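Local coordinates for protein UDP-galactopyranose mutase (Deinococcus radiodurans, PDB 3HDQ) that probably interconverts UDP-galactopyranose and UDP-galactofuranose as a flavoenzyme, and binds FAD and the UDP-sugar substrate in adjoining pockets, at residues T196-T201 against Y368-M373; F175-T180 against L186-L191; T158-V163 against V167-Y172. All coordinates share one frame; numbering follows the deposited sequence.

Interaction 1: T196-T201 against Y368-M373; sequences TARVPT and YRYYNM. With FAD (flavin-adenine dinucleotide), chain L.
The guanidinium of R198 lies flat on the phenol ring of Y370, the planes 7° apart. Y370 CE1 sits over the centre of the guanidinium, 3.4 Å from R198 CZ. At the edge of the same group, near its plane, R198 NH2 donates to N372 OD1 at 2.9 Å, on a lone pair of the amide oxygen; a weak bond to this oxygen comes from R198 NH1. The stack is offset: R198 CZ stands 31° off the ring normal, a cation-pi contact, and R198 CD makes a CH-pi contact over the same ring face. The chain of R198 bends at chi3 (64°), which turns the guanidinium onto the ring. R198 NE forms a salt bridge to the substrate diphosphate, and Y370 OH bonds the same diphosphate. A leucine in place of R198 would probably cost the substrate phosphate this charge, N372 OD1 its donor and the Y370 ring its stacked partner. FAD lies just beyond N372: M373 N donates to FAD O2 at 2.8 Å. The segment 196-201 belongs to the loop between helix 159-184 and strand 214-218. The segment 368-373 lies in the loop after strand 359-361 and runs into helix 373-388, with N372 at that helix's N-cap position.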
loop_
_atom_site.group_PDB
_atom_site.type_symbol
_atom_site.label_atom_id
_atom_site.label_comp_id
_atom_site.label_asym_id
_atom_site.label_seq_id
_atom_site.Cartn_x
_atom_site.Cartn_y
_atom_site.Cartn_z
ATOM N N THR A 196 24.704 -7.762 23.791
ATOM C CA THR A 196 24.105 -8.870 24.538
ATOM C C THR A 196 23.385 -8.401 25.807
ATOM O O THR A 196 22.458 -9.065 26.264
ATOM C CB THR A 196 25.116 -9.983 24.884
ATOM O OG1 THR A 196 26.141 -9.459 25.730
ATOM C CG2 THR A 196 25.732 -10.561 23.619
ATOM N N ALA A 197 23.802 -7.265 26.363
ATOM C CA ALA A 197 23.100 -6.662 27.490
ATOM C C ALA A 197 21.647 -6.317 27.153
ATOM O O ALA A 197 20.848 -6.050 28.050
ATOM C CB ALA A 197 23.832 -5.410 27.985
ATOM N N ARG A 198 21.308 -6.309 25.866
ATOM C CA ARG A 198 19.921 -6.096 25.446
ATOM C C ARG A 198 18.971 -7.145 26.014
ATOM O O ARG A 198 17.792 -6.876 26.232
ATOM C CB ARG A 198 19.804 -6.093 23.919
ATOM C CG ARG A 198 20.216 -4.783 23.264
ATOM C CD ARG A 198 20.300 -4.912 21.736
ATOM N NE ARG A 198 19.015 -5.198 21.090
ATOM C CZ ARG A 198 18.140 -4.268 20.705
ATOM N NH1 ARG A 198 18.396 -2.985 20.919
ATOM N NH2 ARG A 198 17.002 -4.620 20.120
ATOM N N VAL A 199 19.485 -8.349 26.236
ATOM C CA VAL A 199 18.668 -9.439 26.734
ATOM C C VAL A 199 18.995 -9.714 28.192
ATOM O O VAL A 199 19.945 -10.420 28.501
ATOM C CB VAL A 199 18.895 -10.717 25.904
ATOM C CG1 VAL A 199 17.975 -11.825 26.366
ATOM C CG2 VAL A 199 18.711 -10.420 24.412
ATOM N N PRO A 200 18.176 -9.190 29.103
ATOM C CA PRO A 200 18.498 -9.345 30.525
ATOM C C PRO A 200 18.361 -10.805 30.975
ATOM O O PRO A 200 17.564 -11.548 30.401
ATOM C CB PRO A 200 17.414 -8.502 31.186
ATOM C CG PRO A 200 16.176 -8.831 30.326
ATOM C CD PRO A 200 16.734 -8.924 28.895
ATOM N N THR A 201 19.141 -11.218 31.968
ATOM C CA THR A 201 18.912 -12.503 32.619
ATOM C C THR A 201 17.987 -12.317 33.804
ATOM O O THR A 201 18.060 -11.318 34.502
ATOM C CB THR A 201 20.207 -13.188 33.072
ATOM O OG1 THR A 201 21.238 -12.202 33.234
ATOM C CG2 THR A 201 20.635 -14.243 32.031
ATOM N N TYR A 368 23.936 6.015 13.933
ATOM C CA TYR A 368 24.665 4.791 14.273
ATOM C C TYR A 368 24.331 4.307 15.690
ATOM O O TYR A 368 25.218 4.026 16.499
ATOM C CB TYR A 368 26.175 5.005 14.108
ATOM C CG TYR A 368 26.958 3.744 13.780
ATOM C CD1 TYR A 368 26.750 3.072 12.585
ATOM C CD2 TYR A 368 27.917 3.248 14.655
ATOM C CE1 TYR A 368 27.455 1.939 12.270
ATOM C CE2 TYR A 368 28.637 2.103 14.349
ATOM C CZ TYR A 368 28.399 1.454 13.151
ATOM O OH TYR A 368 29.097 0.314 12.827
ATOM N N ARG A 369 23.040 4.220 15.977
ATOM C CA ARG A 369 22.575 3.794 17.284
ATOM C C ARG A 369 21.671 2.567 17.166
ATOM O O ARG A 369 20.777 2.533 16.326
ATOM C CB ARG A 369 21.873 4.955 17.989
ATOM C CG ARG A 369 22.853 6.058 18.385
ATOM C CD ARG A 369 22.172 7.182 19.122
ATOM N NE ARG A 369 23.005 8.374 19.230
ATOM C CZ ARG A 369 22.581 9.522 19.750
ATOM N NH1 ARG A 369 21.337 9.621 20.202
ATOM N NH2 ARG A 369 23.387 10.572 19.812
ATOM N N TYR A 370 21.936 1.552 17.987
ATOM C CA TYR A 370 21.160 0.303 17.966
ATOM C C TYR A 370 19.806 0.532 18.660
ATOM O O TYR A 370 19.569 0.029 19.759
ATOM C CB TYR A 370 21.965 -0.832 18.639
ATOM C CG TYR A 370 21.487 -2.272 18.418
ATOM C CD1 TYR A 370 20.207 -2.554 17.948
ATOM C CD2 TYR A 370 22.313 -3.349 18.728
ATOM C CE1 TYR A 370 19.771 -3.870 17.768
ATOM C CE2 TYR A 370 21.886 -4.671 18.555
ATOM C CZ TYR A 370 20.614 -4.923 18.075
ATOM O OH TYR A 370 20.180 -6.221 17.893
ATOM N N TYR A 371 18.925 1.289 18.002
ATOM C CA TYR A 371 17.672 1.751 18.607
ATOM C C TYR A 371 16.453 0.913 18.221
ATOM O O TYR A 371 16.321 0.478 17.071
ATOM C CB TYR A 371 17.391 3.206 18.211
ATOM C CG TYR A 371 18.014 4.256 19.109
ATOM C CD1 TYR A 371 18.662 3.895 20.276
ATOM C CD2 TYR A 371 17.925 5.614 18.801
ATOM C CE1 TYR A 371 19.220 4.846 21.102
ATOM C CE2 TYR A 371 18.479 6.577 19.630
ATOM C CZ TYR A 371 19.126 6.180 20.785
ATOM O OH TYR A 371 19.693 7.106 21.637
ATOM N N ASN A 372 15.557 0.707 19.180
ATOM C CA ASN A 372 14.255 0.108 18.882
ATOM C C ASN A 372 13.326 1.185 18.324
ATOM O O ASN A 372 13.665 2.370 18.333
ATOM C CB ASN A 372 13.635 -0.539 20.133
ATOM C CG ASN A 372 14.536 -1.591 20.757
ATOM O OD1 ASN A 372 15.129 -2.412 20.055
ATOM N ND2 ASN A 372 14.645 -1.570 22.084
ATOM N N MET A 373 12.144 0.789 17.863
ATOM C CA MET A 373 11.222 1.750 17.273
ATOM C C MET A 373 10.897 2.902 18.227
ATOM O O MET A 373 10.986 4.077 17.852
ATOM C CB MET A 373 9.939 1.062 16.783
ATOM C CG MET A 373 10.146 0.119 15.614
ATOM S SD MET A 373 8.615 -0.706 15.087
ATOM C CE MET A 373 8.450 -1.974 16.353
HETATM P PA FAD L . 14.735 3.047 8.764
HETATM O O1A FAD L . 13.578 2.250 8.916
HETATM O O2A FAD L . 15.811 2.234 8.373
HETATM O O5B FAD L . 14.410 4.079 7.658
HETATM C C5B FAD L . 15.339 4.881 7.031
HETATM C C4B FAD L . 14.883 5.057 5.620
HETATM O O4B FAD L . 15.767 5.867 4.933
HETATM C C3B FAD L . 14.910 3.721 4.918
HETATM O O3B FAD L . 13.651 3.299 4.512
HETATM C C2B FAD L . 15.786 3.945 3.731
HETATM O O2B FAD L . 15.221 3.355 2.624
HETATM C C1B FAD L . 15.838 5.440 3.626
HETATM N N9A FAD L . 17.034 5.887 2.919
HETATM C C8A FAD L . 18.317 5.616 3.187
HETATM N N7A FAD L . 19.089 6.199 2.305
HETATM C C5A FAD L . 18.322 6.856 1.450
HETATM C C6A FAD L . 18.578 7.629 0.340
HETATM N N6A FAD L . 19.784 7.971 0.040
HETATM N N1A FAD L . 17.564 8.183 -0.356
HETATM C C2A FAD L . 16.289 7.968 0.027
HETATM N N3A FAD L . 16.039 7.211 1.115
HETATM C C4A FAD L . 17.026 6.653 1.812
HETATM N N1 FAD L . 12.328 -2.414 16.786
HETATM C C2 FAD L . 11.465 -2.615 17.787
HETATM O O2 FAD L . 11.151 -1.730 18.525
HETATM N N3 FAD L . 10.948 -3.838 17.941
HETATM C C4 FAD L . 11.291 -4.842 17.099
HETATM O O4 FAD L . 10.841 -5.931 17.224
HETATM C C4X FAD L . 12.174 -4.618 16.108
HETATM N N5 FAD L . 12.519 -5.631 15.288
HETATM C C5X FAD L . 13.400 -5.406 14.293
HETATM C C6 FAD L . 13.736 -6.441 13.454
HETATM C C7 FAD L . 14.625 -6.225 12.440
HETATM C C7M FAD L . 15.002 -7.327 11.537
HETATM C C8 FAD L . 15.165 -4.986 12.252
HETATM C C8M FAD L . 16.132 -4.808 11.142
HETATM C C9 FAD L . 14.820 -3.946 13.090
HETATM C C9A FAD L . 13.939 -4.149 14.123
HETATM N N10 FAD L . 13.577 -3.132 14.958
HETATM C C10 FAD L . 12.699 -3.387 15.949
HETATM C "C1'" FAD L . 14.219 -1.795 14.886
HETATM C "C2'" FAD L . 13.516 -0.838 13.951
HETATM O "O2'" FAD L . 13.598 -1.402 12.691
HETATM C "C3'" FAD L . 14.167 0.540 13.898
HETATM O "O3'" FAD L . 14.124 1.238 15.062
HETATM C "C4'" FAD L . 13.355 1.467 13.070
HETATM O "O4'" FAD L . 12.721 0.646 12.138
HETATM C "C5'" FAD L . 14.283 2.475 12.460
HETATM O "O5'" FAD L . 13.687 3.642 12.027
HETATM P P FAD L . 14.513 4.618 11.151
HETATM O O1P FAD L . 13.656 5.605 10.622
HETATM O O2P FAD L . 15.465 5.228 12.000
HETATM O O3P FAD L . 15.235 3.789 10.044
#

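Interaction 2: F175-T180 against L186-L191; sequences FFRGYT and LDPSEL. With GDU (galactose-uridine-5'-diphosphate), chain K.
T180 turns its methyl anti to the backbone N and its hydroxyl beside it (chi1 -54°); this aims the methyl at P188 and L191 and the hydroxyl at F176 O and the ribose. T180 CG2 meets L191 CD1 tip to tip at 3.5 Å and also rests on P188 CG at 3.7 Å. T180 OG1 donates to F176 O at 2.7 Å, one turn back in the helix, from above the carbonyl plane. F176 O also accepts from T180 N, so two bonds grip this oxygen. The same T180 OG1 accepts from the ribose hydroxyl O2D of the substrate. R177 runs its aliphatic part past D187: R177 CG is 4.0 Å from D187 OD1, while the charged ends do not meet. D187 OD1 instead pairs with R181.

The loop that follows helix 159-184 thus folds back on it. D187 starts an Asx turn: D187 OD2 accepts from S189 N at 2.8 Å, and S189 OG reaches it from the opposite face of the carboxylate. P188-E190 form a short 3-10 segment, and D187 N is held by E190 OE1.

The uridine end of the substrate lies against the helix, where F175, F176, Y179 and T180 line its site. The uracil N3 donates to F175 O at 2.9 Å. One face of the Y179 ring carries the uracil, with Y179 CG 3.3 Å from its N3.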
loop_
_atom_site.group_PDB
_atom_site.type_symbol
_atom_site.label_atom_id
_atom_site.label_comp_id
_atom_site.label_asym_id
_atom_site.label_seq_id
_atom_site.Cartn_x
_atom_site.Cartn_y
_atom_site.Cartn_z
ATOM N N PHE A 175 23.289 -20.216 24.871
ATOM C CA PHE A 175 22.293 -19.245 24.421
ATOM C C PHE A 175 22.874 -18.039 23.655
ATOM O O PHE A 175 22.212 -17.495 22.771
ATOM C CB PHE A 175 21.445 -18.756 25.609
ATOM C CG PHE A 175 20.537 -19.813 26.183
ATOM C CD1 PHE A 175 21.009 -20.724 27.114
ATOM C CD2 PHE A 175 19.208 -19.895 25.788
ATOM C CE1 PHE A 175 20.177 -21.702 27.629
ATOM C CE2 PHE A 175 18.374 -20.876 26.303
ATOM C CZ PHE A 175 18.859 -21.780 27.219
ATOM N N PHE A 176 24.096 -17.619 23.992
ATOM C CA PHE A 176 24.643 -16.373 23.442
ATOM C C PHE A 176 25.782 -16.485 22.427
ATOM O O PHE A 176 25.731 -15.837 21.376
ATOM C CB PHE A 176 25.040 -15.412 24.561
ATOM C CG PHE A 176 23.869 -14.808 25.255
ATOM C CD1 PHE A 176 23.314 -13.630 24.795
ATOM C CD2 PHE A 176 23.298 -15.439 26.345
ATOM C CE1 PHE A 176 22.229 -13.081 25.427
ATOM C CE2 PHE A 176 22.207 -14.897 26.979
ATOM C CZ PHE A 176 21.670 -13.720 26.521
ATOM N N ARG A 177 26.803 -17.281 22.735
ATOM C CA ARG A 177 27.979 -17.335 21.874
ATOM C C ARG A 177 27.633 -17.667 20.429
ATOM O O ARG A 177 27.956 -16.899 19.520
ATOM C CB ARG A 177 29.026 -18.316 22.395
ATOM C CG ARG A 177 30.343 -18.231 21.618
ATOM C CD ARG A 177 31.403 -19.171 22.155
ATOM N NE ARG A 177 30.918 -20.547 22.211
ATOM C CZ ARG A 177 31.709 -21.617 22.202
ATOM N NH1 ARG A 177 33.031 -21.469 22.128
ATOM N NH2 ARG A 177 31.182 -22.835 22.254
ATOM N N GLY A 178 26.983 -18.807 20.219
ATOM C CA GLY A 178 26.628 -19.241 18.875
ATOM C C GLY A 178 25.718 -18.267 18.124
ATOM O O GLY A 178 25.915 -18.014 16.935
ATOM N N TYR A 179 24.717 -17.727 18.817
ATOM C CA TYR A 179 23.758 -16.816 18.191
ATOM C C TYR A 179 24.473 -15.558 17.711
ATOM O O TYR A 179 24.328 -15.138 16.550
ATOM C CB TYR A 179 22.653 -16.433 19.181
ATOM C CG TYR A 179 21.528 -15.646 18.553
ATOM C CD1 TYR A 179 20.329 -16.266 18.226
ATOM C CD2 TYR A 179 21.667 -14.286 18.267
ATOM C CE1 TYR A 179 19.292 -15.561 17.640
ATOM C CE2 TYR A 179 20.638 -13.570 17.678
ATOM C CZ TYR A 179 19.449 -14.216 17.373
ATOM O OH TYR A 179 18.412 -13.532 16.799
ATOM N N THR A 180 25.239 -14.974 18.630
ATOM C CA THR A 180 26.021 -13.780 18.376
ATOM C C THR A 180 27.005 -13.967 17.215
ATOM O O THR A 180 27.025 -13.157 16.286
ATOM C CB THR A 180 26.745 -13.330 19.648
ATOM O OG1 THR A 180 25.784 -13.186 20.704
ATOM C CG2 THR A 180 27.450 -11.999 19.425
ATOM N N LEU A 186 30.896 -11.865 14.341
ATOM C CA LEU A 186 31.892 -11.578 15.366
ATOM C C LEU A 186 31.634 -12.429 16.618
ATOM O O LEU A 186 30.487 -12.764 16.916
ATOM C CB LEU A 186 31.827 -10.099 15.778
ATOM C CG LEU A 186 32.590 -8.978 15.055
ATOM C CD1 LEU A 186 33.766 -9.533 14.254
ATOM C CD2 LEU A 186 31.679 -8.150 14.171
ATOM N N ASP A 187 32.687 -12.771 17.357
ATOM C CA ASP A 187 32.524 -13.350 18.689
ATOM C C ASP A 187 32.060 -12.231 19.612
ATOM O O ASP A 187 32.385 -11.067 19.376
ATOM C CB ASP A 187 33.848 -13.928 19.203
ATOM C CG ASP A 187 33.697 -14.654 20.537
ATOM O OD1 ASP A 187 33.390 -15.862 20.522
ATOM O OD2 ASP A 187 33.894 -14.023 21.602
ATOM N N PRO A 188 31.282 -12.571 20.655
ATOM C CA PRO A 188 30.853 -11.572 21.638
ATOM C C PRO A 188 32.024 -10.812 22.262
ATOM O O PRO A 188 31.826 -9.713 22.766
ATOM C CB PRO A 188 30.154 -12.416 22.707
ATOM C CG PRO A 188 29.648 -13.586 21.975
ATOM C CD PRO A 188 30.669 -13.885 20.908
ATOM N N SER A 189 33.216 -11.403 22.259
ATOM C CA SER A 189 34.394 -10.707 22.777
ATOM C C SER A 189 34.697 -9.461 21.939
ATOM O O SER A 189 35.254 -8.489 22.444
ATOM C CB SER A 189 35.612 -11.632 22.816
ATOM O OG SER A 189 35.933 -12.115 21.521
ATOM N N GLU A 190 34.306 -9.499 20.665
ATOM C CA GLU A 190 34.551 -8.401 19.732
ATOM C C GLU A 190 33.411 -7.376 19.635
ATOM O O GLU A 190 33.421 -6.516 18.763
ATOM C CB GLU A 190 34.852 -8.960 18.344
ATOM C CG GLU A 190 36.066 -9.899 18.288
ATOM C CD GLU A 190 36.116 -10.705 17.002
ATOM O OE1 GLU A 190 35.220 -11.563 16.797
ATOM O OE2 GLU A 190 37.050 -10.486 16.198
ATOM N N LEU A 191 32.432 -7.457 20.531
ATOM C CA LEU A 191 31.334 -6.502 20.514
ATOM C C LEU A 191 31.287 -5.768 21.831
ATOM O O LEU A 191 31.677 -6.318 22.863
ATOM C CB LEU A 191 30.002 -7.215 20.266
ATOM C CG LEU A 191 29.824 -7.806 18.869
ATOM C CD1 LEU A 191 28.646 -8.775 18.838
ATOM C CD2 LEU A 191 29.644 -6.693 17.844
HETATM N N1 GDU K . 21.189 -12.766 21.644
HETATM C C2 GDU K . 21.491 -13.979 21.697
HETATM N N3 GDU K . 20.876 -15.082 21.741
HETATM C C4 GDU K . 19.539 -14.942 21.713
HETATM C C5 GDU K . 18.989 -13.567 21.646
HETATM C C6 GDU K . 19.846 -12.528 21.606
HETATM O O2 GDU K . 22.898 -14.170 21.698
HETATM O O4 GDU K . 18.796 -15.921 21.713
HETATM C C1D GDU K . 22.142 -11.695 21.574
HETATM C C2D GDU K . 22.767 -11.357 20.199
HETATM O O2D GDU K . 24.055 -10.766 20.316
HETATM C C3D GDU K . 21.735 -10.390 19.655
HETATM C C4D GDU K . 21.545 -9.526 20.900
HETATM O O4D GDU K . 21.619 -10.426 22.010
HETATM O O3D GDU K . 22.240 -9.675 18.531
HETATM C C5D GDU K . 20.382 -8.544 20.869
HETATM O O5D GDU K . 19.219 -9.387 20.780
HETATM P PA GDU K . 17.887 -8.929 20.028
HETATM O O1A GDU K . 16.802 -9.879 20.402
HETATM O O2A GDU K . 17.536 -7.583 20.510
HETATM O O3A GDU K . 18.075 -9.030 18.454
HETATM P PB GDU K . 17.261 -8.131 17.437
HETATM O O1B GDU K . 17.822 -8.583 16.140
HETATM O O2B GDU K . 17.470 -6.665 17.516
HETATM O O3B GDU K . 15.691 -8.468 17.391
HETATM C "C1'" GDU K . 14.540 -7.758 16.893
HETATM C "C2'" GDU K . 14.052 -6.772 17.975
HETATM C "C3'" GDU K . 13.976 -7.587 19.287
HETATM C "C4'" GDU K . 12.814 -8.614 19.140
HETATM C "C5'" GDU K . 13.037 -9.430 17.836
HETATM C "C6'" GDU K . 11.806 -10.286 17.420
HETATM O "O2'" GDU K . 14.901 -5.612 18.059
HETATM O "O3'" GDU K . 13.784 -6.679 20.395
HETATM O "O4'" GDU K . 11.573 -7.879 19.099
HETATM O "O5'" GDU K . 13.509 -8.745 16.642
HETATM O "O6'" GDU K . 11.932 -11.673 17.814
#

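Interaction 3: T158-V163 against V167-Y172; sequences TSEDVV and VGRDLY
E160 and R169 form a salt bridge, with R169 NH1 donating to E160 OE1 at 2.8 Å. E160 holds CG anti to the backbone N and keeps its chain extended, which carries the carboxylate out to R169. The acceptor oxygen lies near the guanidinium plane. The bond reaches it on the anti side, 25° out of the carboxylate plane. A single N-H bond joins the two groups, whose planes stand 72° apart. The other terminal nitrogen, R169 NH2, forms a salt bridge to E151. One guanidinium thus ties two acidic residues together, and the paired charges are likely to steady each other.

The second bond across the contact is a backbone one. V167 N donates to V163 O at 3.0 Å. It carries the i to i+4 pattern on, but the helix is kinked just after it: the N atoms of R169 and D170 have no bond to the turn before. G168 sits at the kink with a positive phi. The two short helical pieces, 159-163 and 167-172, are set at 113° to each other within helix 159-184.

The inside of the bend is filled by Y172 and the valines. V163 CG1 touches the edge of the Y172 ring, 3.6 Å from Y172 CD1. It also packs on V167 CG2 at 3.8 Å. The Y172 side chain crosses that of E160 at about a right angle, and Y172 OH lies 3.7 Å from E160 CB.

At the start of the helix, D161 OD2 accepts from T158 N at 3.1 Å, from above its carboxylate plane, and also from R157 N.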
loop_
_atom_site.group_PDB
_atom_site.type_symbol
_atom_site.label_atom_id
_atom_site.label_comp_id
_atom_site.label_asym_id
_atom_site.label_seq_id
_atom_site.Cartn_x
_atom_site.Cartn_y
_atom_site.Cartn_z
ATOM N N THR A 158 32.784 -6.060 27.195
ATOM C CA THR A 158 32.495 -6.932 26.074
ATOM C C THR A 158 31.109 -7.574 26.201
ATOM O O THR A 158 30.566 -7.666 27.302
ATOM C CB THR A 158 33.586 -8.015 26.016
ATOM O OG1 THR A 158 34.713 -7.503 25.295
ATOM C CG2 THR A 158 33.114 -9.235 25.322
ATOM N N SER A 159 30.533 -7.994 25.073
ATOM C CA SER A 159 29.285 -8.748 25.107
ATOM C C SER A 159 29.487 -10.114 25.764
ATOM O O SER A 159 28.559 -10.665 26.346
ATOM C CB SER A 159 28.676 -8.895 23.708
ATOM O OG SER A 159 27.778 -7.834 23.437
ATOM N N GLU A 160 30.700 -10.655 25.662
ATOM C CA GLU A 160 31.094 -11.823 26.448
ATOM C C GLU A 160 31.072 -11.521 27.946
ATOM O O GLU A 160 30.481 -12.269 28.723
ATOM C CB GLU A 160 32.484 -12.315 26.047
ATOM C CG GLU A 160 33.025 -13.462 26.912
ATOM C CD GLU A 160 34.346 -13.986 26.385
ATOM O OE1 GLU A 160 34.524 -15.218 26.257
ATOM O OE2 GLU A 160 35.207 -13.145 26.070
ATOM N N ASP A 161 31.710 -10.422 28.343
ATOM C CA ASP A 161 31.759 -10.031 29.749
ATOM C C ASP A 161 30.379 -9.947 30.386
ATOM O O ASP A 161 30.191 -10.450 31.493
ATOM C CB ASP A 161 32.448 -8.670 29.939
ATOM C CG ASP A 161 33.900 -8.669 29.504
ATOM O OD1 ASP A 161 34.501 -9.757 29.354
ATOM O OD2 ASP A 161 34.440 -7.557 29.307
ATOM N N VAL A 162 29.428 -9.287 29.718
ATOM C CA VAL A 162 28.132 -9.031 30.352
ATOM C C VAL A 162 27.391 -10.314 30.691
ATOM O O VAL A 162 26.685 -10.382 31.690
ATOM C CB VAL A 162 27.179 -8.133 29.514
ATOM C CG1 VAL A 162 27.024 -6.777 30.165
ATOM C CG2 VAL A 162 27.643 -8.020 28.084
ATOM N N VAL A 163 27.562 -11.327 29.857
ATOM C CA VAL A 163 26.852 -12.582 30.038
ATOM C C VAL A 163 27.590 -13.524 30.985
ATOM O O VAL A 163 27.035 -13.981 31.979
ATOM C CB VAL A 163 26.619 -13.273 28.679
ATOM C CG1 VAL A 163 26.010 -14.668 28.872
ATOM C CG2 VAL A 163 25.738 -12.387 27.801
ATOM N N VAL A 167 25.722 -15.321 34.321
ATOM C CA VAL A 167 25.186 -16.681 34.269
ATOM C C VAL A 167 26.235 -17.727 33.920
ATOM O O VAL A 167 25.910 -18.897 33.716
ATOM C CB VAL A 167 24.038 -16.803 33.247
ATOM C CG1 VAL A 167 22.872 -15.925 33.653
ATOM C CG2 VAL A 167 24.538 -16.463 31.841
ATOM N N GLY A 168 27.491 -17.306 33.833
ATOM C CA GLY A 168 28.575 -18.247 33.651
ATOM C C GLY A 168 28.782 -18.710 32.227
ATOM O O GLY A 168 28.093 -18.294 31.304
ATOM N N ARG A 169 29.727 -19.624 32.072
ATOM C CA ARG A 169 30.269 -19.996 30.776
ATOM C C ARG A 169 29.409 -21.007 29.993
ATOM O O ARG A 169 29.343 -20.953 28.765
ATOM C CB ARG A 169 31.694 -20.520 30.988
ATOM C CG ARG A 169 32.407 -20.976 29.743
ATOM C CD ARG A 169 32.812 -19.820 28.858
ATOM N NE ARG A 169 33.474 -18.728 29.577
ATOM C CZ ARG A 169 34.038 -17.689 28.969
ATOM N NH1 ARG A 169 34.027 -17.621 27.642
ATOM N NH2 ARG A 169 34.607 -16.719 29.675
ATOM N N ASP A 170 28.748 -21.926 30.685
ATOM C CA ASP A 170 27.904 -22.900 29.979
ATOM C C ASP A 170 26.630 -22.269 29.389
ATOM O O ASP A 170 26.272 -22.517 28.236
ATOM C CB ASP A 170 27.530 -24.072 30.887
ATOM C CG ASP A 170 26.905 -25.214 30.119
ATOM O OD1 ASP A 170 25.857 -25.741 30.551
ATOM O OD2 ASP A 170 27.461 -25.576 29.064
ATOM N N LEU A 171 25.947 -21.452 30.178
ATOM C CA LEU A 171 24.735 -20.799 29.707
ATOM C C LEU A 171 25.070 -19.820 28.589
ATOM O O LEU A 171 24.309 -19.663 27.629
ATOM C CB LEU A 171 24.020 -20.110 30.870
ATOM C CG LEU A 171 23.354 -21.116 31.811
ATOM C CD1 LEU A 171 22.798 -20.404 33.041
ATOM C CD2 LEU A 171 22.257 -21.899 31.059
ATOM N N TYR A 172 26.232 -19.186 28.718
ATOM C CA TYR A 172 26.772 -18.319 27.685
ATOM C C TYR A 172 27.009 -19.079 26.383
ATOM O O TYR A 172 26.659 -18.597 25.307
ATOM C CB TYR A 172 28.079 -17.676 28.171
ATOM C CG TYR A 172 28.894 -17.010 27.084
ATOM C CD1 TYR A 172 28.586 -15.731 26.648
ATOM C CD2 TYR A 172 29.983 -17.657 26.505
ATOM C CE1 TYR A 172 29.332 -15.109 25.657
ATOM C CE2 TYR A 172 30.737 -17.043 25.518
ATOM C CZ TYR A 172 30.401 -15.768 25.097
ATOM O OH TYR A 172 31.132 -15.141 24.121
#

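In the fold
Along the chain, interaction 3 comes first, then interaction 2, and interaction 1 closes last. Interactions 2 and 3 share helix 159-184, and their centres are 9 Å apart. They touch where L191 O probably bonds S159 N and where P188 packs on Y172. Interaction 1 lies about 14 Å from interaction 2 and 16 Å from interaction 3, centre to centre. T196 joins it to both: its OG1 probably bonds S159 O, and its methyl packs on T180. Interactions 2 and 3 shape the kinked helix and its following loop; interaction 1 links that loop to segment 368-373 beside FAD. The substrate uridine lies by helix 159-184, and its diphosphate meets R198 and Y370.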